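Local coordinates for 6-phosphofructokinase subunit beta (Saccharomyces cerevisiae, PDB 3O8O), which catalyses the ATP-dependent phosphorylation of fructose 6-phosphate to fructose 1,6-bisphosphate, the first committing step of glycolysis, as the beta chain of an allosteric heterooctamer, at residues N200-L206 and F218-K222; L207-A211 and R672-T676; S588-E593 and I747-R753; L607-E612 and G649-A653. All coordinates share one frame. Numbering follows the deposited sequence.

Contact 1 of 4, residues N200-L206 and F218-K222; sequences NCGWLAL and FIPEK
A helix start can approach a neighbouring loop very closely when its N-cap residue has no side chain. Here 200-202 is irregular, Gly202 is the N-cap, and the helix begins at Trp203, with Leu206 N bonded to Gly202 O at 2.9 Å. Opposite it, Phe218 ends a strand and Ile219 to Lys222 form a type I beta turn. The register is set by Gly202 and Ile219, whose CA atoms are 4.9 Å apart. A CB on Gly202 would collide with Ile219 CB, Pro220 CD and Glu221 OE2.

Van der Waals contacts follow from this approach: Gly202 CA lies 3.8 Å from Pro220 CD and 4.3 Å from Ile219 CB, Asn200 O is 3.3 Å from Pro220 CG, and Ala205 CB meets Ile219 CG2 at 4.4 Å. The helix belongs to a beta-alpha-beta crossover: it links the parallel strands 191-196 and 216-218, which flank strand 248-253 in the sheet of the catalytic half, and the turn follows the second of them.

Among the polar groups, Glu221, with chi1 m and chi2 p, curls back so that Gly202 N gives its OE1 a weak hydrogen bond of 2.7 Å; the same OE1 forms a salt bridge with Arg364. Cys201, chi1 t, accepts at SG from Trp203 N (3.4 Å); the nearest atoms of its side chain and bound fructose 6-phosphate are about 8 Å apart.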
loop_
_atom_site.group_PDB
_atom_site.type_symbol
_atom_site.label_atom_id
_atom_site.label_comp_id
_atom_site.label_asym_id
_atom_site.label_seq_id
_atom_site.Cartn_x
_atom_site.Cartn_y
_atom_site.Cartn_z
ATOM N N ASN B 200 12.939 -35.526 43.906
ATOM C CA ASN B 200 13.032 -35.015 45.272
ATOM C C ASN B 200 13.029 -33.508 45.347
ATOM O O ASN B 200 13.231 -32.935 46.417
ATOM C CB ASN B 200 14.293 -35.554 45.960
ATOM C CG ASN B 200 14.290 -37.084 46.090
ATOM O OD1 ASN B 200 13.356 -37.674 46.649
ATOM N ND2 ASN B 200 15.338 -37.729 45.577
ATOM N N CYS B 201 12.809 -32.867 44.205
ATOM C CA CYS B 201 12.768 -31.415 44.147
ATOM C C CYS B 201 11.330 -30.977 44.056
ATOM O O CYS B 201 10.479 -31.722 43.586
ATOM C CB CYS B 201 13.527 -30.910 42.939
ATOM S SG CYS B 201 13.696 -29.132 42.968
ATOM N N GLY B 202 11.049 -29.774 44.516
ATOM C CA GLY B 202 9.680 -29.300 44.478
ATOM C C GLY B 202 9.524 -28.062 43.622
ATOM O O GLY B 202 8.496 -27.375 43.677
ATOM N N TRP B 203 10.548 -27.780 42.821
ATOM C CA TRP B 203 10.541 -26.620 41.933
ATOM C C TRP B 203 9.324 -26.610 41.004
ATOM O O TRP B 203 8.693 -25.569 40.815
ATOM C CB TRP B 203 11.814 -26.586 41.089
ATOM C CG TRP B 203 11.890 -25.352 40.275
ATOM C CD1 TRP B 203 12.290 -24.110 40.692
ATOM C CD2 TRP B 203 11.490 -25.212 38.917
ATOM N NE1 TRP B 203 12.160 -23.204 39.669
ATOM C CE2 TRP B 203 11.672 -23.856 38.566
ATOM C CE3 TRP B 203 10.991 -26.099 37.961
ATOM C CZ2 TRP B 203 11.377 -23.370 37.293
ATOM C CZ3 TRP B 203 10.695 -25.615 36.701
ATOM C CH2 TRP B 203 10.892 -24.260 36.376
ATOM N N LEU B 204 9.017 -27.768 40.420
ATOM C CA LEU B 204 7.872 -27.918 39.535
ATOM C C LEU B 204 6.537 -27.723 40.244
ATOM O O LEU B 204 5.660 -27.011 39.734
ATOM C CB LEU B 204 7.880 -29.286 38.870
ATOM C CG LEU B 204 8.876 -29.465 37.724
ATOM C CD1 LEU B 204 8.890 -30.927 37.289
ATOM C CD2 LEU B 204 8.509 -28.565 36.553
ATOM N N ALA B 205 6.368 -28.348 41.408
ATOM C CA ALA B 205 5.118 -28.212 42.160
ATOM C C ALA B 205 4.892 -26.761 42.614
ATOM O O ALA B 205 3.792 -26.234 42.509
ATOM C CB ALA B 205 5.129 -29.147 43.366
ATOM N N LEU B 206 5.940 -26.120 43.113
ATOM C CA LEU B 206 5.836 -24.740 43.569
ATOM C C LEU B 206 5.418 -23.787 42.432
ATOM O O LEU B 206 4.335 -23.171 42.501
ATOM C CB LEU B 206 7.175 -24.308 44.173
ATOM C CG LEU B 206 7.476 -22.836 44.484
ATOM C CD1 LEU B 206 6.452 -22.226 45.453
ATOM C CD2 LEU B 206 8.877 -22.775 45.074
ATOM N N PHE B 218 2.319 -29.194 48.207
ATOM C CA PHE B 218 3.076 -30.073 49.091
ATOM C C PHE B 218 4.457 -30.273 48.513
ATOM O O PHE B 218 4.657 -31.161 47.695
ATOM C CZ PHE B 218 -0.913 -31.577 51.916
ATOM N N ILE B 219 5.412 -29.445 48.922
ATOM C CA ILE B 219 6.772 -29.593 48.420
ATOM C C ILE B 219 7.683 -30.179 49.506
ATOM O O ILE B 219 7.459 -29.981 50.705
ATOM C CB ILE B 219 7.332 -28.246 47.890
ATOM C CG1 ILE B 219 7.986 -27.438 48.996
ATOM C CG2 ILE B 219 6.198 -27.414 47.317
ATOM C CD1 ILE B 219 8.666 -26.189 48.464
ATOM N N PRO B 220 8.727 -30.909 49.098
ATOM C CA PRO B 220 9.664 -31.532 50.036
ATOM C C PRO B 220 10.654 -30.612 50.754
ATOM O O PRO B 220 11.233 -31.001 51.764
ATOM C CB PRO B 220 10.374 -32.554 49.159
ATOM C CG PRO B 220 10.501 -31.800 47.879
ATOM C CD PRO B 220 9.133 -31.174 47.707
ATOM N N GLU B 221 10.853 -29.406 50.238
ATOM C CA GLU B 221 11.799 -28.478 50.851
ATOM C C GLU B 221 11.192 -27.755 52.045
ATOM O O GLU B 221 11.885 -27.032 52.762
ATOM C CB GLU B 221 12.295 -27.446 49.830
ATOM C CG GLU B 221 13.029 -28.024 48.619
ATOM C CD GLU B 221 12.097 -28.721 47.627
ATOM O OE1 GLU B 221 12.612 -29.222 46.600
ATOM O OE2 GLU B 221 10.858 -28.771 47.867
ATOM N N LYS B 222 9.895 -27.934 52.249
ATOM C CA LYS B 222 9.226 -27.315 53.378
ATOM C C LYS B 222 8.261 -28.369 53.916
ATOM O O LYS B 222 7.040 -28.262 53.752
ATOM C CB LYS B 222 8.484 -26.037 52.944
ATOM C CG LYS B 222 7.704 -25.333 54.058
ATOM C CD LYS B 222 7.026 -24.055 53.562
ATOM C CE LYS B 222 6.021 -23.485 54.566
ATOM N NZ LYS B 222 4.842 -24.386 54.749
#

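Contact 2 of 4, residues L207-A211 and R672-T676; sequences LAGIA and RTRAT
Two steeply crossed helices can still mesh if one small side chain fits between several others. Here helical 207-211 meets helical 672-676 with axes 9.2 Å apart at a crossing angle of +75°; Ala211 and Thr673 have the closest CA atoms, 5.5 Å apart. Leu207, with chi1 and chi2 both m, extends CD1 to within 3.5 Å of Thr673 CG2. One turn on, Ile210 (chi1 m, chi2 t) points toward the partner helix, its CG2 lying 4.2 Å from Thr673 CG2 and 4.0 Å from Thr676 CG2. Ala211 CB also approaches Thr673 CG2, at 4.0 Å, and lies over one face of the Arg672 guanidinium, whose NH1 makes a weak hydrogen bond of 3.4 Å to Ala211 O. Thr673 (chi1 p) thus offers its methyl, while OG1 bonds back to Pro669 O within its own helix. The contact joins the catalytic and regulatory halves of the chain, flanked by helices 167-187 and 368-380 around Leu207 to Ala211 and by helix 408-422 beside Arg672 and Thr676.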
loop_
_atom_site.group_PDB
_atom_site.type_symbol
_atom_site.label_atom_id
_atom_site.label_comp_id
_atom_site.label_asym_id
_atom_site.label_seq_id
_atom_site.Cartn_x
_atom_site.Cartn_y
_atom_site.Cartn_z
ATOM N N LEU B 207 6.265 -23.673 41.393
ATOM C CA LEU B 207 5.998 -22.813 40.232
ATOM C C LEU B 207 4.625 -23.100 39.656
ATOM O O LEU B 207 3.894 -22.178 39.296
ATOM C CB LEU B 207 7.036 -23.036 39.141
ATOM C CG LEU B 207 8.368 -22.240 39.126
ATOM C CD1 LEU B 207 8.119 -20.719 38.983
ATOM C CD2 LEU B 207 9.168 -22.542 40.379
ATOM N N ALA B 208 4.272 -24.380 39.574
ATOM C CA ALA B 208 2.979 -24.741 39.036
ATOM C C ALA B 208 1.885 -24.129 39.877
ATOM O O ALA B 208 1.022 -23.417 39.367
ATOM C CB ALA B 208 2.826 -26.240 38.988
ATOM N N GLY B 209 1.932 -24.383 41.177
ATOM C CA GLY B 209 0.911 -23.866 42.069
ATOM C C GLY B 209 0.757 -22.370 41.992
ATOM O O GLY B 209 -0.359 -21.854 42.072
ATOM N N ILE B 210 1.879 -21.674 41.844
ATOM C CA ILE B 210 1.862 -20.218 41.757
ATOM C C ILE B 210 1.163 -19.775 40.485
ATOM O O ILE B 210 0.380 -18.809 40.481
ATOM C CB ILE B 210 3.264 -19.647 41.694
ATOM C CG1 ILE B 210 3.978 -19.845 43.022
ATOM C CG2 ILE B 210 3.195 -18.180 41.321
ATOM C CD1 ILE B 210 5.415 -19.411 43.007
ATOM N N ALA B 211 1.479 -20.499 39.413
ATOM C CA ALA B 211 0.949 -20.262 38.079
ATOM C C ALA B 211 -0.506 -20.659 37.937
ATOM O O ALA B 211 -1.283 -19.947 37.313
ATOM C CB ALA B 211 1.780 -21.021 37.065
ATOM N N ARG B 672 3.530 -15.970 33.824
ATOM C CA ARG B 672 2.659 -15.919 34.995
ATOM C C ARG B 672 3.463 -15.746 36.277
ATOM O O ARG B 672 3.360 -14.713 36.950
ATOM C CB ARG B 672 1.785 -17.170 35.079
ATOM C CG ARG B 672 0.367 -16.904 34.596
ATOM C CD ARG B 672 -0.469 -18.156 34.520
ATOM N NE ARG B 672 0.004 -19.045 33.474
ATOM C CZ ARG B 672 -0.409 -20.298 33.294
ATOM N NH1 ARG B 672 -1.315 -20.864 34.081
ATOM N NH2 ARG B 672 0.083 -20.998 32.302
ATOM N N THR B 673 4.283 -16.738 36.609
ATOM C CA THR B 673 5.094 -16.653 37.810
ATOM C C THR B 673 5.916 -15.374 37.878
ATOM O O THR B 673 5.993 -14.754 38.925
ATOM C CB THR B 673 6.037 -17.854 37.934
ATOM O OG1 THR B 673 7.058 -17.795 36.929
ATOM C CG2 THR B 673 5.243 -19.136 37.786
ATOM N N ARG B 674 6.521 -14.967 36.768
ATOM C CA ARG B 674 7.336 -13.755 36.763
ATOM C C ARG B 674 6.468 -12.527 37.004
ATOM O O ARG B 674 6.934 -11.509 37.526
ATOM C CB ARG B 674 8.089 -13.619 35.433
ATOM N N ALA B 675 5.199 -12.620 36.627
ATOM C CA ALA B 675 4.317 -11.487 36.821
ATOM C C ALA B 675 4.093 -11.303 38.301
ATOM O O ALA B 675 4.280 -10.203 38.821
ATOM C CB ALA B 675 3.002 -11.708 36.111
ATOM N N THR B 676 3.716 -12.375 38.992
ATOM C CA THR B 676 3.489 -12.242 40.430
ATOM C C THR B 676 4.779 -11.799 41.157
ATOM O O THR B 676 4.719 -11.129 42.185
ATOM C CB THR B 676 2.901 -13.553 41.076
ATOM O OG1 THR B 676 3.884 -14.185 41.890
ATOM C CG2 THR B 676 2.456 -14.515 40.032
#

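Contact 3 of 4, residues S588-E593 and I747-R753; sequences SYVPEE and IHWQATR
An arginine reaching from a helix can tie down a loop at the end of a strand, provided its guanidinium finds an acceptor there. Strand residues Ser588 and Tyr589 lead into a loop in which Glu593 N bonds to Val590 O at 3.0 Å; across from it, 747-749 is irregular and Arg753 lies in the helix that follows. The backbones stay well apart, the CA atoms of Ser588 and Arg753 8.8 Å from each other and those of Glu592 and Ile747 8.6 Å. Arg753, with chi1 to chi3 all m, bridges this gap. Its NH2 forms a salt bridge and a very short hydrogen bond, 2.3 Å, with Glu593 OE2, NH1 lies 3.5 Å from Ser588 O, and Val590 CG2 covers one guanidinium face, 3.6 Å from NH2. Gln750 OE1 is 3.5 Å from Glu593 OE2, but both are acceptors. Glu592 OE2 is satisfied by Gly573 N; it also touches Ile747 CG2 (3.6 Å) and the ring edge of Trp749 at CZ2 (3.4 Å). Trp749 in turn packs edge-to-face with Tyr574 and approaches Asn526 of the allosteric fructose 2,6-bisphosphate site, so the start of the C-terminal helix 750-760 packs here beside the effector pocket of the regulatory domain.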
loop_
_atom_site.group_PDB
_atom_site.type_symbol
_atom_site.label_atom_id
_atom_site.label_comp_id
_atom_site.label_asym_id
_atom_site.label_seq_id
_atom_site.Cartn_x
_atom_site.Cartn_y
_atom_site.Cartn_z
ATOM N N SER B 588 16.977 -13.535 9.387
ATOM C CA SER B 588 16.110 -12.744 10.231
ATOM C C SER B 588 16.474 -11.251 10.039
ATOM O O SER B 588 17.646 -10.853 10.122
ATOM C CB SER B 588 16.257 -13.170 11.679
ATOM O OG SER B 588 17.399 -12.581 12.259
ATOM N N TYR B 589 15.476 -10.431 9.742
ATOM C CA TYR B 589 15.715 -9.015 9.542
ATOM C C TYR B 589 15.106 -8.238 10.712
ATOM O O TYR B 589 13.958 -8.493 11.089
ATOM C CB TYR B 589 15.084 -8.565 8.221
ATOM C CG TYR B 589 15.718 -9.168 6.996
ATOM C CD1 TYR B 589 14.941 -9.775 6.017
ATOM C CD2 TYR B 589 17.093 -9.147 6.819
ATOM C CE1 TYR B 589 15.532 -10.352 4.888
ATOM C CE2 TYR B 589 17.690 -9.716 5.705
ATOM C CZ TYR B 589 16.907 -10.316 4.742
ATOM O OH TYR B 589 17.486 -10.868 3.619
ATOM N N VAL B 590 15.864 -7.293 11.279
ATOM C CA VAL B 590 15.384 -6.507 12.410
ATOM C C VAL B 590 15.414 -5.014 12.198
ATOM O O VAL B 590 16.182 -4.514 11.396
ATOM C CB VAL B 590 16.166 -6.836 13.644
ATOM C CG1 VAL B 590 15.745 -8.225 14.137
ATOM C CG2 VAL B 590 17.662 -6.783 13.338
ATOM N N PRO B 591 14.592 -4.271 12.951
ATOM C CA PRO B 591 14.537 -2.813 12.800
ATOM C C PRO B 591 15.866 -2.133 12.969
ATOM O O PRO B 591 16.204 -1.215 12.234
ATOM C CB PRO B 591 13.539 -2.379 13.875
ATOM C CG PRO B 591 12.719 -3.625 14.141
ATOM C CD PRO B 591 13.757 -4.716 14.081
ATOM N N GLU B 592 16.626 -2.585 13.949
ATOM C CA GLU B 592 17.910 -1.977 14.219
ATOM C C GLU B 592 18.921 -2.105 13.079
ATOM O O GLU B 592 19.832 -1.299 12.972
ATOM C CB GLU B 592 18.462 -2.561 15.512
ATOM C CG GLU B 592 17.453 -2.456 16.666
ATOM C CD GLU B 592 16.707 -3.762 16.940
ATOM O OE1 GLU B 592 16.565 -4.570 15.996
ATOM O OE2 GLU B 592 16.254 -3.973 18.097
ATOM N N GLU B 593 18.743 -3.097 12.214
ATOM C CA GLU B 593 19.654 -3.311 11.098
ATOM C C GLU B 593 19.106 -2.915 9.749
ATOM O O GLU B 593 19.841 -2.402 8.906
ATOM C CB GLU B 593 20.056 -4.762 11.010
ATOM C CG GLU B 593 21.099 -5.182 11.991
ATOM C CD GLU B 593 21.544 -6.598 11.718
ATOM O OE1 GLU B 593 21.777 -6.909 10.532
ATOM O OE2 GLU B 593 21.660 -7.397 12.673
ATOM N N ILE B 747 20.647 -1.470 22.745
ATOM C CA ILE B 747 20.028 -2.781 22.558
ATOM C C ILE B 747 20.884 -3.822 23.250
ATOM O O ILE B 747 22.103 -3.808 23.099
ATOM C CB ILE B 747 19.900 -3.163 21.086
ATOM C CG1 ILE B 747 21.032 -2.550 20.274
ATOM C CG2 ILE B 747 18.557 -2.718 20.565
ATOM C CD1 ILE B 747 21.027 -3.017 18.833
ATOM N N HIS B 748 20.265 -4.728 24.000
ATOM C CA HIS B 748 21.057 -5.704 24.708
ATOM C C HIS B 748 21.121 -7.121 24.152
ATOM O O HIS B 748 21.436 -8.049 24.909
ATOM C CB HIS B 748 20.637 -5.755 26.182
ATOM C CG HIS B 748 19.297 -6.382 26.418
ATOM N ND1 HIS B 748 18.134 -5.642 26.504
ATOM C CD2 HIS B 748 18.934 -7.677 26.605
ATOM C CE1 HIS B 748 17.112 -6.454 26.737
ATOM N NE2 HIS B 748 17.571 -7.693 26.802
ATOM N N TRP B 749 20.879 -7.313 22.853
ATOM C CA TRP B 749 20.934 -8.690 22.326
ATOM C C TRP B 749 21.599 -8.871 20.977
ATOM O O TRP B 749 21.428 -9.912 20.325
ATOM C CB TRP B 749 19.533 -9.264 22.248
ATOM C CG TRP B 749 18.697 -8.367 21.465
ATOM C CD1 TRP B 749 18.758 -8.151 20.113
ATOM C CD2 TRP B 749 17.753 -7.433 21.980
ATOM N NE1 TRP B 749 17.909 -7.126 19.755
ATOM C CE2 TRP B 749 17.280 -6.665 20.882
ATOM C CE3 TRP B 749 17.261 -7.162 23.262
ATOM C CZ2 TRP B 749 16.342 -5.643 21.030
ATOM C CZ3 TRP B 749 16.324 -6.141 23.413
ATOM C CH2 TRP B 749 15.877 -5.393 22.299
ATOM N N GLN B 750 22.383 -7.875 20.581
ATOM C CA GLN B 750 23.062 -7.897 19.295
ATOM C C GLN B 750 24.025 -9.075 19.171
ATOM O O GLN B 750 24.289 -9.551 18.066
ATOM C CB GLN B 750 23.803 -6.569 19.089
ATOM C CG GLN B 750 24.051 -6.219 17.623
ATOM C CD GLN B 750 22.757 -5.965 16.831
ATOM O OE1 GLN B 750 22.778 -5.890 15.594
ATOM N NE2 GLN B 750 21.636 -5.821 17.538
ATOM N N ALA B 751 24.529 -9.560 20.305
ATOM C CA ALA B 751 25.486 -10.662 20.311
ATOM C C ALA B 751 24.888 -12.007 19.922
ATOM O O ALA B 751 25.502 -12.802 19.190
ATOM C CB ALA B 751 26.127 -10.765 21.672
ATOM N N THR B 752 23.687 -12.270 20.408
ATOM C CA THR B 752 23.065 -13.544 20.098
ATOM C C THR B 752 22.629 -13.592 18.642
ATOM O O THR B 752 22.426 -14.664 18.080
ATOM C CB THR B 752 21.891 -13.815 21.063
ATOM O OG1 THR B 752 20.653 -13.848 20.345
ATOM C CG2 THR B 752 21.858 -12.739 22.141
ATOM N N ARG B 753 22.501 -12.414 18.036
ATOM C CA ARG B 753 22.135 -12.321 16.632
ATOM C C ARG B 753 23.190 -13.106 15.852
ATOM O O ARG B 753 22.880 -13.889 14.938
ATOM C CB ARG B 753 22.176 -10.865 16.154
ATOM C CG ARG B 753 21.168 -9.922 16.766
ATOM C CD ARG B 753 19.730 -10.274 16.403
ATOM N NE ARG B 753 19.505 -10.457 14.970
ATOM C CZ ARG B 753 19.934 -9.617 14.037
ATOM N NH1 ARG B 753 19.686 -9.860 12.757
ATOM N NH2 ARG B 753 20.616 -8.545 14.388
#

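Contact 4 of 4, residues L607-E612 and G649-A653; sequences LAQSFE and GRFDA
A large aromatic side chain can pack closely against a helix where it presents a small residue between bulkier ones. Segment 607-612 is helical; 649-653 runs from Gly649, whose positive phi (80°) would jam a side chain against the preceding carbonyl, through Arg650 and extended Phe651 into strand residues Asp652 and Ala653. Ala608 and Arg650 have the nearest CA atoms, 6.5 Å apart. Phe651, chi1 p, is the bump: its ring drops into a hollow floored by Ala608 and walled by Leu607 and Phe611. Phe651 CE2 rests 3.4 Å from Ala608 CA and 3.6 Å from Ala608 CB, Phe651 CZ is 3.9 Å from Leu607 CB, and Phe651 CB is 3.5 Å from Phe611 CD1. The two phenyl rings, centroids 5.2 Å apart and planes at 30°, barely overlap.

Arg650 lays one guanidinium face on Ala608 CB (3.4 Å from Arg650 CZ). Its NH2 and NE both bond to Glu612 OE2, at 2.8 and 3.2 Å, in a salt bridge; NH1 forms a second, with Glu605, two residues before the segment. This is helix-on-sheet packing of the alpha/beta regulatory half: helix 597-614 links parallel strands 587-589 and 622-627, and Phe611 lies near Arg561, a predicted activator-binding residue salt-bridged to Asp652. The helix is thereby joined to the start of strand 652-656, with strand 622-627 beneath Leu607 and Phe611 and helix 636-647 against Phe651.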
loop_
_atom_site.group_PDB
_atom_site.type_symbol
_atom_site.label_atom_id
_atom_site.label_comp_id
_atom_site.label_asym_id
_atom_site.label_seq_id
_atom_site.Cartn_x
_atom_site.Cartn_y
_atom_site.Cartn_z
ATOM N N LEU B 607 20.462 -18.689 0.096
ATOM C CA LEU B 607 19.258 -19.483 0.151
ATOM C C LEU B 607 19.230 -20.361 -1.096
ATOM O O LEU B 607 19.017 -21.571 -1.030
ATOM C CB LEU B 607 18.046 -18.551 0.173
ATOM C CG LEU B 607 16.927 -18.682 1.199
ATOM C CD1 LEU B 607 17.316 -19.539 2.381
ATOM C CD2 LEU B 607 16.584 -17.283 1.634
ATOM N N ALA B 608 19.460 -19.725 -2.236
ATOM C CA ALA B 608 19.471 -20.400 -3.524
ATOM C C ALA B 608 20.302 -21.666 -3.494
ATOM O O ALA B 608 19.813 -22.734 -3.837
ATOM C CB ALA B 608 20.004 -19.471 -4.574
ATOM N N GLN B 609 21.561 -21.543 -3.094
ATOM C CA GLN B 609 22.427 -22.701 -3.027
ATOM C C GLN B 609 21.891 -23.710 -2.037
ATOM O O GLN B 609 21.914 -24.912 -2.313
ATOM C CB GLN B 609 23.837 -22.285 -2.645
ATOM C CG GLN B 609 24.637 -21.767 -3.823
ATOM C CD GLN B 609 25.815 -20.903 -3.395
ATOM O OE1 GLN B 609 26.630 -21.318 -2.563
ATOM N NE2 GLN B 609 25.914 -19.691 -3.964
ATOM N N SER B 610 21.380 -23.236 -0.900
ATOM C CA SER B 610 20.857 -24.142 0.121
ATOM C C SER B 610 19.953 -25.166 -0.531
ATOM O O SER B 610 20.164 -26.374 -0.427
ATOM C CB SER B 610 20.091 -23.366 1.187
ATOM O OG SER B 610 20.949 -22.458 1.865
ATOM N N PHE B 611 18.961 -24.690 -1.254
ATOM C CA PHE B 611 18.045 -25.615 -1.893
ATOM C C PHE B 611 18.691 -26.502 -2.937
ATOM O O PHE B 611 18.252 -27.622 -3.147
ATOM C CB PHE B 611 16.895 -24.862 -2.530
ATOM C CG PHE B 611 15.978 -24.239 -1.547
ATOM C CD1 PHE B 611 15.891 -22.849 -1.421
ATOM C CD2 PHE B 611 15.209 -25.037 -0.724
ATOM C CE1 PHE B 611 15.030 -22.267 -0.472
ATOM C CE2 PHE B 611 14.359 -24.473 0.217
ATOM C CZ PHE B 611 14.264 -23.087 0.347
ATOM N N GLU B 612 19.718 -26.008 -3.613
ATOM C CA GLU B 612 20.365 -26.810 -4.638
ATOM C C GLU B 612 21.045 -27.952 -3.931
ATOM O O GLU B 612 20.799 -29.119 -4.229
ATOM C CB GLU B 612 21.359 -25.957 -5.431
ATOM C CG GLU B 612 20.673 -24.709 -5.990
ATOM C CD GLU B 612 21.568 -23.841 -6.831
ATOM O OE1 GLU B 612 22.783 -23.769 -6.530
ATOM O OE2 GLU B 612 21.042 -23.215 -7.777
ATOM N N GLY B 649 13.108 -19.084 -10.532
ATOM C CA GLY B 649 12.788 -20.481 -10.714
ATOM C C GLY B 649 13.519 -21.458 -9.812
ATOM O O GLY B 649 13.014 -22.557 -9.586
ATOM N N ARG B 650 14.688 -21.094 -9.290
ATOM C CA ARG B 650 15.440 -22.003 -8.431
ATOM C C ARG B 650 14.667 -22.416 -7.168
ATOM O O ARG B 650 14.728 -23.578 -6.726
ATOM C CB ARG B 650 16.756 -21.354 -8.054
ATOM C CG ARG B 650 17.419 -20.687 -9.245
ATOM C CD ARG B 650 18.496 -19.721 -8.812
ATOM N NE ARG B 650 19.682 -20.422 -8.342
ATOM C CZ ARG B 650 20.776 -19.804 -7.917
ATOM N NH1 ARG B 650 20.799 -18.468 -7.905
ATOM N NH2 ARG B 650 21.839 -20.510 -7.532
ATOM N N PHE B 651 13.933 -21.468 -6.597
ATOM C CA PHE B 651 13.113 -21.706 -5.408
ATOM C C PHE B 651 12.206 -20.493 -5.281
ATOM O O PHE B 651 12.463 -19.476 -5.912
ATOM C CB PHE B 651 13.990 -21.817 -4.164
ATOM C CG PHE B 651 14.650 -20.536 -3.789
ATOM C CD1 PHE B 651 14.127 -19.747 -2.767
ATOM C CD2 PHE B 651 15.815 -20.106 -4.442
ATOM C CE1 PHE B 651 14.759 -18.535 -2.381
ATOM C CE2 PHE B 651 16.459 -18.893 -4.066
ATOM C CZ PHE B 651 15.927 -18.116 -3.035
ATOM N N ASP B 652 11.137 -20.581 -4.499
ATOM C CA ASP B 652 10.288 -19.409 -4.354
ATOM C C ASP B 652 10.069 -19.070 -2.882
ATOM O O ASP B 652 10.608 -19.742 -1.980
ATOM C CB ASP B 652 8.944 -19.615 -5.026
ATOM C CG ASP B 652 8.130 -20.676 -4.344
ATOM O OD1 ASP B 652 6.909 -20.811 -4.616
ATOM O OD2 ASP B 652 8.730 -21.387 -3.519
ATOM N N ALA B 653 9.285 -18.021 -2.639
ATOM C CA ALA B 653 8.995 -17.599 -1.282
ATOM C C ALA B 653 7.583 -17.085 -1.171
ATOM O O ALA B 653 7.062 -16.480 -2.115
ATOM C CB ALA B 653 9.943 -16.521 -0.853
#

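Overall arrangement
From the N terminus, contact 1 comes first, closing a short loop of 11 residues within the catalytic half. Its first segment leads directly into 207-211, where contact 2 opens before contact 1 closes at 218-222, so the two cross and share helix 203-212. Contact 2 does not close until 672-676, on the regulatory half, and thus clasps the two halves together. Contact 3 opens at 588-593, and contact 4 then opens and closes before contact 2 closes, lying inside the loops of contacts 2 and 3. Contact 3 closes last, at 747-753, and so crosses contact 2. Contacts 3 and 4 reach the same parallel sheet, about 25 Å apart between centres; contact 1 lies across the chain's centre from both.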